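Local coordinates for lipoate-protein ligase, putative (Streptococcus pneumoniae, PDB 1VQZ) that is a putative lipoate-protein ligase that pairs an LplA/LplB-type catalytic domain with a smaller C-terminal domain, at residues Phe108-Phe113 against Cys144-Ala149; Ala28-Ala33 against Arg154-Gly159; Phe44-Asn49 against Lys208-Leu213. One frame throughout, in Å; residues are numbered along the deposited sequence.

Interaction 1 (Phe108-Phe113 against Cys144-Ala149); sequences FDFKSF and CGNAQA. With EDO (1,2-ethanediol), chain P.
Phe110 lies flat against the side chain of Asn146, an amide-on-ring stack that seats the first turn of helix 110-123 on strand 141-151 of the large mixed sheet in the catalytic domain. Followed outward, the phenylalanine passes from the amide to the CB of Asn146 and then to sulfur. Its CB sits 3.3 Å from Asn146 ND2. At the root of the ring, CG lies 3.4 Å from Asn146 CG, and CD1 has Asn146 OD1 close by. The middle of the ring is covered by Asn146 CB, 3.7 Å from the Phe110 centroid and only 4° off the ring normal, a CH-pi contact made squarely over the face. With CG of Asn146 anti to its main-chain nitrogen (chi1 -170°), the amide lies over the ring root, its plane within 10° of the ring, and the two side chains slide past each other in opposite directions. The amide is held from outside the stack: Tyr96 OH bonds to OD1, while Asn134 and His157 engage ND2, which fixes its rotation as it lies against an apolar ring. Asp109, at the N-cap, and Ser112 form a capping box round the helix start: Asp109 OD1 takes the Ser112 N-H, and Ser112 OG takes that of Asp109. At the far end of the ring the partner changes to sulfur, Cys144 SG approaching the edge 3.8 Å from Phe110 CE1.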
loop_
_atom_site.group_PDB
_atom_site.type_symbol
_atom_site.label_atom_id
_atom_site.label_comp_id
_atom_site.label_asym_id
_atom_site.label_seq_id
_atom_site.Cartn_x
_atom_site.Cartn_y
_atom_site.Cartn_z
ATOM N N PHE A 108 -0.593 -14.309 -12.110
ATOM C CA PHE A 108 -0.733 -14.705 -10.729
ATOM C C PHE A 108 -0.794 -13.426 -9.945
ATOM O O PHE A 108 0.254 -12.773 -9.696
ATOM C CB PHE A 108 0.458 -15.562 -10.320
ATOM C CG PHE A 108 0.398 -16.050 -8.903
ATOM C CD1 PHE A 108 -0.518 -17.010 -8.542
ATOM C CD2 PHE A 108 1.291 -15.578 -7.939
ATOM C CE1 PHE A 108 -0.570 -17.492 -7.224
ATOM C CE2 PHE A 108 1.252 -16.043 -6.654
ATOM C CZ PHE A 108 0.326 -17.019 -6.292
ATOM N N ASP A 109 -2.019 -13.036 -9.584
ATOM C CA ASP A 109 -2.297 -11.669 -9.159
ATOM C C ASP A 109 -3.571 -11.661 -8.340
ATOM O O ASP A 109 -4.067 -12.726 -8.002
ATOM C CB ASP A 109 -2.424 -10.726 -10.344
ATOM C CG ASP A 109 -3.405 -11.218 -11.411
ATOM O OD1 ASP A 109 -4.337 -12.021 -11.123
ATOM O OD2 ASP A 109 -3.192 -10.794 -12.569
ATOM N N PHE A 110 -4.059 -10.473 -7.989
ATOM C CA PHE A 110 -5.220 -10.344 -7.119
ATOM C C PHE A 110 -6.394 -11.083 -7.703
ATOM O O PHE A 110 -7.046 -11.864 -7.008
ATOM C CB PHE A 110 -5.616 -8.872 -6.904
ATOM C CG PHE A 110 -6.738 -8.692 -5.905
ATOM C CD1 PHE A 110 -6.629 -9.205 -4.623
ATOM C CD2 PHE A 110 -7.899 -8.020 -6.252
ATOM C CE1 PHE A 110 -7.648 -9.055 -3.707
ATOM C CE2 PHE A 110 -8.929 -7.861 -5.339
ATOM C CZ PHE A 110 -8.801 -8.369 -4.062
ATOM N N LYS A 111 -6.672 -10.814 -8.971
ATOM C CA LYS A 111 -7.742 -11.508 -9.691
ATOM C C LYS A 111 -7.676 -13.016 -9.500
ATOM O O LYS A 111 -8.689 -13.648 -9.279
ATOM C CB LYS A 111 -7.673 -11.210 -11.184
ATOM C CG LYS A 111 -7.962 -9.757 -11.525
ATOM N N SER A 112 -6.491 -13.604 -9.593
ATOM C CA SER A 112 -6.398 -15.045 -9.470
ATOM C C SER A 112 -6.583 -15.531 -8.023
ATOM O O SER A 112 -7.096 -16.619 -7.809
ATOM C CB SER A 112 -5.109 -15.585 -10.119
ATOM O OG SER A 112 -3.933 -15.064 -9.577
ATOM N N PHE A 113 -6.175 -14.719 -7.047
ATOM C CA PHE A 113 -6.364 -15.006 -5.599
ATOM C C PHE A 113 -7.830 -14.904 -5.192
ATOM O O PHE A 113 -8.309 -15.605 -4.289
ATOM C CB PHE A 113 -5.513 -14.009 -4.808
ATOM C CG PHE A 113 -5.676 -14.059 -3.298
ATOM C CD1 PHE A 113 -5.356 -15.190 -2.576
ATOM C CD2 PHE A 113 -6.124 -12.920 -2.597
ATOM C CE1 PHE A 113 -5.461 -15.201 -1.158
ATOM C CE2 PHE A 113 -6.245 -12.912 -1.203
ATOM C CZ PHE A 113 -5.911 -14.047 -0.465
ATOM N N CYS A 144 -12.107 -6.589 1.709
ATOM C CA CYS A 144 -10.781 -6.779 1.179
ATOM C C CYS A 144 -10.425 -5.606 0.253
ATOM O O CYS A 144 -11.223 -5.176 -0.612
ATOM C CB CYS A 144 -10.703 -8.081 0.380
ATOM S SG CYS A 144 -9.035 -8.488 -0.227
ATOM N N GLY A 145 -9.210 -5.123 0.428
ATOM C CA GLY A 145 -8.685 -4.023 -0.365
ATOM C C GLY A 145 -7.247 -4.274 -0.778
ATOM O O GLY A 145 -6.367 -4.449 0.088
ATOM N N ASN A 146 -7.066 -4.273 -2.106
ATOM C CA ASN A 146 -5.828 -4.588 -2.816
ATOM C C ASN A 146 -5.045 -3.354 -3.269
ATOM O O ASN A 146 -5.632 -2.332 -3.612
ATOM C CB ASN A 146 -6.213 -5.351 -4.081
ATOM C CG ASN A 146 -5.008 -5.953 -4.813
ATOM O OD1 ASN A 146 -4.236 -6.687 -4.217
ATOM N ND2 ASN A 146 -4.906 -5.704 -6.124
ATOM N N ALA A 147 -3.728 -3.483 -3.294
ATOM C CA ALA A 147 -2.851 -2.494 -3.898
ATOM C C ALA A 147 -1.705 -3.182 -4.631
ATOM O O ALA A 147 -1.193 -4.199 -4.217
ATOM C CB ALA A 147 -2.321 -1.546 -2.839
ATOM N N GLN A 148 -1.280 -2.564 -5.714
ATOM C CA GLN A 148 -0.251 -3.077 -6.579
ATOM C C GLN A 148 1.012 -2.201 -6.474
ATOM O O GLN A 148 0.937 -0.956 -6.363
ATOM C CB GLN A 148 -0.815 -3.107 -7.997
ATOM C CG GLN A 148 0.096 -3.756 -9.026
ATOM C CD GLN A 148 -0.526 -3.831 -10.435
ATOM O OE1 GLN A 148 -1.756 -3.927 -10.599
ATOM N NE2 GLN A 148 0.333 -3.776 -11.451
ATOM N N ALA A 149 2.162 -2.860 -6.495
ATOM C CA ALA A 149 3.466 -2.211 -6.650
ATOM C C ALA A 149 4.219 -2.896 -7.784
ATOM O O ALA A 149 4.059 -4.071 -8.011
ATOM C CB ALA A 149 4.291 -2.274 -5.349
HETATM C C1 EDO P . -4.374 -0.797 -6.168
HETATM O O1 EDO P . -3.763 -1.000 -7.456
HETATM C C2 EDO P . -5.397 0.334 -5.981
HETATM O O2 EDO P . -5.296 0.770 -4.596
#

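Interaction 2 (Ala28-Ala33 against Arg154-Gly159); sequences ALEEYA and RIMHHG. With EDO (1,2-ethanediol), chain L; EDO (1,2-ethanediol), chain N.
Glu30 crosses the side chain of Met156, here selenomethionine, at about a right angle, with SE of Met156 3.7 Å from Glu30 CD and just as near to CG. Extended through CB, CG and CD, with CG opposite the main-chain nitrogen (chi1 -178°), the glutamate reaches from its helix to the strand and presents its carboxylate to His158. The bond from His158 ND1 to Glu30 OE2 is 2.8 Å long. It lies in the imidazole plane but meets the oxygen from above the carboxylate plane, 38° out of it, as the two flat groups are turned 44° apart; a second, weak bond runs from the same nitrogen to OE1. This His-carboxylate pair lies where helix 23-36 packs on the large mixed sheet of the catalytic domain; the axes of 28-33 and 154-159 run roughly antiparallel and come within 10.8 Å. Both imidazole nitrogens are engaged, Ser82 OG bonding to NE2, while Thr97 OG1 also bonds to Glu30 OE2. Met156 CE rests against one face of the His158 ring, 3.5 Å above its plane and offset toward the rim. At the other end of the contact, Arg154 turns its guanidinium edge toward the helix, where NH1 lies 3.0 Å from Ala33 O and bonds to Phe34 O, while NH2 bonds to Glu40 O.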
loop_
_atom_site.group_PDB
_atom_site.type_symbol
_atom_site.label_atom_id
_atom_site.label_comp_id
_atom_site.label_asym_id
_atom_site.label_seq_id
_atom_site.Cartn_x
_atom_site.Cartn_y
_atom_site.Cartn_z
ATOM N N ALA A 28 9.448 -5.962 6.266
ATOM C CA ALA A 28 10.802 -6.254 5.727
ATOM C C ALA A 28 10.823 -7.621 4.986
ATOM O O ALA A 28 11.427 -7.786 3.901
ATOM C CB ALA A 28 11.825 -6.214 6.850
ATOM N N LEU A 29 10.141 -8.604 5.578
ATOM C CA LEU A 29 10.107 -9.939 5.032
ATOM C C LEU A 29 9.371 -9.927 3.699
ATOM O O LEU A 29 9.811 -10.578 2.746
ATOM C CB LEU A 29 9.498 -10.927 6.036
ATOM C CG LEU A 29 9.501 -12.419 5.661
ATOM C CD1 LEU A 29 9.572 -13.264 6.839
ATOM C CD2 LEU A 29 8.275 -12.832 4.800
ATOM N N GLU A 30 8.278 -9.157 3.621
ATOM C CA GLU A 30 7.508 -9.054 2.375
ATOM C C GLU A 30 8.347 -8.393 1.290
ATOM O O GLU A 30 8.366 -8.864 0.129
ATOM C CB GLU A 30 6.193 -8.278 2.596
ATOM C CG GLU A 30 5.296 -8.168 1.356
ATOM C CD GLU A 30 4.164 -7.206 1.563
ATOM O OE1 GLU A 30 4.448 -6.075 1.992
ATOM O OE2 GLU A 30 2.992 -7.586 1.307
ATOM N N GLU A 31 9.042 -7.310 1.641
ATOM C CA GLU A 31 9.902 -6.653 0.663
ATOM C C GLU A 31 11.030 -7.564 0.165
ATOM O O GLU A 31 11.437 -7.537 -1.044
ATOM C CB GLU A 31 10.521 -5.376 1.250
ATOM C CG GLU A 31 11.224 -4.541 0.188
ATOM C CD GLU A 31 11.919 -3.301 0.742
ATOM O OE1 GLU A 31 12.696 -3.384 1.722
ATOM O OE2 GLU A 31 11.707 -2.251 0.155
ATOM N N TYR A 32 11.572 -8.349 1.090
ATOM C CA TYR A 32 12.616 -9.310 0.751
ATOM C C TYR A 32 12.129 -10.350 -0.278
ATOM O O TYR A 32 12.806 -10.642 -1.251
ATOM C CB TYR A 32 13.135 -9.997 2.001
ATOM C CG TYR A 32 14.424 -10.726 1.742
ATOM C CD1 TYR A 32 15.640 -10.040 1.710
ATOM C CD2 TYR A 32 14.438 -12.094 1.532
ATOM C CE1 TYR A 32 16.858 -10.691 1.437
ATOM C CE2 TYR A 32 15.660 -12.780 1.270
ATOM C CZ TYR A 32 16.870 -12.060 1.224
ATOM O OH TYR A 32 18.044 -12.720 0.981
ATOM N N ALA A 33 10.926 -10.890 -0.077
ATOM C CA ALA A 33 10.349 -11.775 -1.042
ATOM C C ALA A 33 10.146 -11.059 -2.394
ATOM O O ALA A 33 10.537 -11.586 -3.444
ATOM C CB ALA A 33 9.041 -12.378 -0.484
ATOM N N ARG A 154 8.796 -7.275 -12.162
ATOM C CA ARG A 154 8.163 -7.928 -11.016
ATOM C C ARG A 154 7.010 -7.132 -10.378
ATOM O O ARG A 154 7.093 -5.901 -10.075
ATOM C CB ARG A 154 9.240 -8.300 -9.988
ATOM C CG ARG A 154 8.775 -9.140 -8.881
ATOM C CD ARG A 154 9.908 -9.623 -7.950
ATOM N NE ARG A 154 10.315 -10.906 -8.379
ATOM C CZ ARG A 154 10.364 -12.039 -7.690
ATOM N NH1 ARG A 154 10.175 -12.154 -6.394
ATOM N NH2 ARG A 154 10.697 -13.107 -8.386
ATOM N N ILE A 155 5.915 -7.853 -10.156
ATOM C CA ILE A 155 4.644 -7.286 -9.718
ATOM C C ILE A 155 4.264 -7.810 -8.355
ATOM O O ILE A 155 4.365 -9.013 -8.117
ATOM C CB ILE A 155 3.543 -7.709 -10.690
ATOM C CG1 ILE A 155 3.869 -7.199 -12.114
ATOM C CG2 ILE A 155 2.148 -7.220 -10.199
ATOM C CD1 ILE A 155 3.084 -7.827 -13.202
HETATM N N MSE A 156 3.830 -6.912 -7.461
HETATM C CA MSE A 156 3.238 -7.328 -6.198
HETATM C C MSE A 156 1.844 -6.761 -6.053
HETATM O O MSE A 156 1.628 -5.569 -6.199
HETATM C CB MSE A 156 4.101 -6.922 -4.998
HETATM C CG MSE A 156 3.509 -7.348 -3.676
HETATM SE SE MSE A 156 4.633 -6.903 -2.101
HETATM C CE MSE A 156 4.605 -4.879 -2.334
ATOM N N HIS A 157 0.913 -7.647 -5.764
ATOM C CA HIS A 157 -0.421 -7.286 -5.296
ATOM C C HIS A 157 -0.484 -7.639 -3.806
ATOM O O HIS A 157 -0.232 -8.775 -3.439
ATOM C CB HIS A 157 -1.494 -8.088 -5.996
ATOM C CG HIS A 157 -1.673 -7.726 -7.433
ATOM N ND1 HIS A 157 -2.609 -6.799 -7.848
ATOM C CD2 HIS A 157 -1.005 -8.113 -8.543
ATOM C CE1 HIS A 157 -2.528 -6.659 -9.160
ATOM N NE2 HIS A 157 -1.566 -7.448 -9.603
ATOM N N HIS A 158 -0.812 -6.683 -2.956
ATOM C CA HIS A 158 -0.935 -7.001 -1.537
ATOM C C HIS A 158 -2.080 -6.240 -0.913
ATOM O O HIS A 158 -2.584 -5.244 -1.467
ATOM C CB HIS A 158 0.395 -6.869 -0.762
ATOM C CG HIS A 158 0.922 -5.476 -0.622
ATOM N ND1 HIS A 158 1.986 -5.160 0.204
ATOM C CD2 HIS A 158 0.534 -4.311 -1.205
ATOM C CE1 HIS A 158 2.235 -3.859 0.109
ATOM N NE2 HIS A 158 1.345 -3.320 -0.713
ATOM N N GLY A 159 -2.546 -6.741 0.213
ATOM C CA GLY A 159 -3.679 -6.076 0.831
ATOM C C GLY A 159 -4.126 -6.732 2.092
ATOM O O GLY A 159 -3.427 -7.581 2.608
HETATM C C1 EDO L . 1.502 -3.361 4.561
HETATM O O1 EDO L . 0.097 -3.438 4.487
HETATM C C2 EDO L . 1.997 -4.048 3.311
HETATM O O2 EDO L . 3.373 -4.338 3.421
HETATM C C1 EDO N . 16.403 -3.924 -0.167
HETATM O O1 EDO N . 15.336 -4.370 -0.997
HETATM C C2 EDO N . 15.793 -3.559 1.174
HETATM O O2 EDO N . 15.094 -2.320 1.104
#

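Interaction 3 (Phe44-Asn49 against Lys208-Leu213); sequences FLLWIN and KFRDLL
Leu46 meets the helix through apolar contacts at two levels, one with Arg210 and one with Leu213. Nearer the strand backbone, Leu46 CB lies alongside the aliphatic part of Arg210, 3.9 Å from its CG. Farther out, CD1 of Leu46 passes over the helix surface, 3.8 Å from Leu213 CB, and the two leucine side chains cross at about a right angle. CD1 also comes to 3.4 Å from the main-chain oxygen of Arg210, so this one methyl lies against both the backbone and a side chain of the helix. It is sent there with CG of Leu46 opposite the carbonyl carbon (chi1 -57°).

The charged end of Arg210 is paired within its own helix. Past CG the Arg210 chain bends at chi3 (68°), which turns the guanidinium back toward Asp211. The resulting salt bridge is side-on: NE and NH2 both bond to Asp211 OD1 from the same face of the carboxylate, the NE bond being 2.9 Å long and 44° out of the carboxylate plane. Arginine here thus divides its work, its CG packed on Leu46 and its guanidinium bound to the neighbouring residue.

Other aromatic and aliphatic side chains continue the packing. Phe209 and Leu213 both touch Thr120 of helix 110-123. Helix 206-220 thus packs on both helix 110-123 and strand 42-47, the helix-on-sheet layering of the alpha+beta catalytic domain of this family.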
loop_
_atom_site.group_PDB
_atom_site.type_symbol
_atom_site.label_atom_id
_atom_site.label_comp_id
_atom_site.label_asym_id
_atom_site.label_seq_id
_atom_site.Cartn_x
_atom_site.Cartn_y
_atom_site.Cartn_z
ATOM N N PHE A 44 3.543 -16.493 -2.631
ATOM C CA PHE A 44 2.312 -16.249 -1.894
ATOM C C PHE A 44 2.599 -16.317 -0.383
ATOM O O PHE A 44 3.296 -17.230 0.108
ATOM C CB PHE A 44 1.229 -17.280 -2.268
ATOM C CG PHE A 44 -0.064 -17.143 -1.458
ATOM C CD1 PHE A 44 -0.858 -15.997 -1.565
ATOM C CD2 PHE A 44 -0.482 -18.151 -0.563
ATOM C CE1 PHE A 44 -2.032 -15.873 -0.793
ATOM C CE2 PHE A 44 -1.662 -18.013 0.202
ATOM C CZ PHE A 44 -2.426 -16.886 0.074
ATOM N N LEU A 45 2.070 -15.348 0.343
ATOM C CA LEU A 45 2.022 -15.421 1.809
ATOM C C LEU A 45 0.855 -14.686 2.432
ATOM O O LEU A 45 0.362 -13.693 1.883
ATOM C CB LEU A 45 3.311 -14.929 2.480
ATOM C CG LEU A 45 3.919 -13.575 2.172
ATOM C CD1 LEU A 45 4.868 -13.159 3.276
ATOM C CD2 LEU A 45 4.691 -13.653 0.820
ATOM N N LEU A 46 0.455 -15.218 3.598
ATOM C CA LEU A 46 -0.542 -14.623 4.498
ATOM C C LEU A 46 0.107 -14.321 5.855
ATOM O O LEU A 46 0.869 -15.112 6.348
ATOM C CB LEU A 46 -1.704 -15.577 4.696
ATOM C CG LEU A 46 -2.437 -16.029 3.427
ATOM C CD1 LEU A 46 -3.354 -17.255 3.650
ATOM C CD2 LEU A 46 -3.180 -14.872 2.867
ATOM N N TRP A 47 -0.192 -13.166 6.437
ATOM C CA TRP A 47 0.445 -12.740 7.669
ATOM C C TRP A 47 -0.314 -11.642 8.409
ATOM O O TRP A 47 -1.212 -11.029 7.870
ATOM C CB TRP A 47 1.895 -12.327 7.385
ATOM C CG TRP A 47 2.047 -11.385 6.227
ATOM C CD1 TRP A 47 1.965 -11.677 4.884
ATOM C CD2 TRP A 47 2.255 -9.997 6.323
ATOM N NE1 TRP A 47 2.163 -10.545 4.141
ATOM C CE2 TRP A 47 2.326 -9.487 5.002
ATOM C CE3 TRP A 47 2.429 -9.124 7.396
ATOM C CZ2 TRP A 47 2.561 -8.123 4.732
ATOM C CZ3 TRP A 47 2.651 -7.742 7.120
ATOM C CH2 TRP A 47 2.748 -7.283 5.796
ATOM N N ILE A 48 0.076 -11.429 9.679
ATOM C CA ILE A 48 -0.686 -10.654 10.636
ATOM C C ILE A 48 0.250 -9.766 11.453
ATOM O O ILE A 48 1.255 -10.213 12.019
ATOM C CB ILE A 48 -1.564 -11.575 11.572
ATOM C CG1 ILE A 48 -2.536 -12.437 10.730
ATOM C CG2 ILE A 48 -2.309 -10.736 12.597
ATOM C CD1 ILE A 48 -3.412 -13.442 11.530
ATOM N N ASN A 49 -0.093 -8.484 11.460
ATOM C CA ASN A 49 0.593 -7.452 12.258
ATOM C C ASN A 49 -0.169 -7.152 13.508
ATOM O O ASN A 49 -1.409 -7.160 13.498
ATOM C CB ASN A 49 0.643 -6.157 11.470
ATOM C CG ASN A 49 1.533 -6.249 10.246
ATOM O OD1 ASN A 49 2.579 -6.926 10.281
ATOM N ND2 ASN A 49 1.164 -5.482 9.168
ATOM N N LYS A 208 -7.605 -19.818 11.717
ATOM C CA LYS A 208 -8.312 -20.876 11.013
ATOM C C LYS A 208 -8.636 -20.444 9.588
ATOM O O LYS A 208 -8.398 -21.184 8.627
ATOM C CB LYS A 208 -9.616 -21.227 11.767
ATOM C CG LYS A 208 -10.458 -22.328 11.116
ATOM C CD LYS A 208 -9.750 -23.718 11.020
ATOM C CE LYS A 208 -10.562 -24.683 10.172
ATOM N NZ LYS A 208 -10.086 -26.092 10.245
ATOM N N PHE A 209 -9.171 -19.232 9.454
ATOM C CA PHE A 209 -9.464 -18.680 8.142
ATOM C C PHE A 209 -8.189 -18.634 7.245
ATOM O O PHE A 209 -8.208 -19.051 6.080
ATOM C CB PHE A 209 -10.084 -17.282 8.287
ATOM C CG PHE A 209 -10.510 -16.683 6.964
ATOM C CD1 PHE A 209 -11.548 -17.252 6.246
ATOM C CD2 PHE A 209 -9.832 -15.621 6.412
ATOM C CE1 PHE A 209 -11.945 -16.736 4.989
ATOM C CE2 PHE A 209 -10.222 -15.091 5.173
ATOM C CZ PHE A 209 -11.285 -15.661 4.460
ATOM N N ARG A 210 -7.109 -18.116 7.811
ATOM C CA ARG A 210 -5.790 -18.076 7.150
ATOM C C ARG A 210 -5.361 -19.463 6.628
ATOM O O ARG A 210 -4.942 -19.620 5.473
ATOM C CB ARG A 210 -4.773 -17.558 8.155
ATOM C CG ARG A 210 -3.308 -17.561 7.689
ATOM C CD ARG A 210 -2.351 -17.405 8.855
ATOM N NE ARG A 210 -2.411 -18.603 9.692
ATOM C CZ ARG A 210 -1.988 -18.703 10.955
ATOM N NH1 ARG A 210 -1.422 -17.697 11.549
ATOM N NH2 ARG A 210 -2.108 -19.841 11.618
ATOM N N ASP A 211 -5.468 -20.461 7.489
ATOM C CA ASP A 211 -5.084 -21.802 7.135
ATOM C C ASP A 211 -6.007 -22.429 6.085
ATOM O O ASP A 211 -5.520 -23.170 5.236
ATOM C CB ASP A 211 -4.967 -22.644 8.394
ATOM C CG ASP A 211 -3.781 -22.201 9.273
ATOM O OD1 ASP A 211 -2.998 -21.341 8.828
ATOM O OD2 ASP A 211 -3.588 -22.733 10.386
ATOM N N LEU A 212 -7.316 -22.129 6.125
ATOM C CA LEU A 212 -8.236 -22.583 5.057
ATOM C C LEU A 212 -7.875 -21.957 3.728
ATOM O O LEU A 212 -7.890 -22.612 2.704
ATOM C CB LEU A 212 -9.689 -22.236 5.372
ATOM C CG LEU A 212 -10.443 -23.123 6.341
ATOM C CD1 LEU A 212 -11.751 -22.408 6.867
ATOM C CD2 LEU A 212 -10.782 -24.483 5.785
ATOM N N LEU A 213 -7.527 -20.677 3.734
ATOM C CA LEU A 213 -7.064 -20.031 2.494
ATOM C C LEU A 213 -5.798 -20.675 1.928
ATOM O O LEU A 213 -5.717 -20.936 0.725
ATOM C CB LEU A 213 -6.793 -18.548 2.707
ATOM C CG LEU A 213 -7.896 -17.548 2.559
ATOM C CD1 LEU A 213 -7.253 -16.167 2.673
ATOM C CD2 LEU A 213 -8.622 -17.727 1.201
#

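From the N terminus, helix 23-36 comes first and leads into strand 42-47, so interactions 2 and 3 open close together. Interaction 2 closes at strand 154-162, whereas interaction 3 waits for helix 206-220; their segments alternate and the two loops cross. Interaction 1, between helix 110-123 and strand 141-151, is nested inside both. All three reach the large mixed sheet. Strands 141-151 and 154-162 are neighbours there, with probable hydrogen bonds joining Ala147 and Ala149 to His158 and Met156. Phe113 packs on Phe44 and Leu213, tying interaction 1 to interaction 3, while Leu29 on Leu45 and Glu30 against Trp47 join 2 to 3.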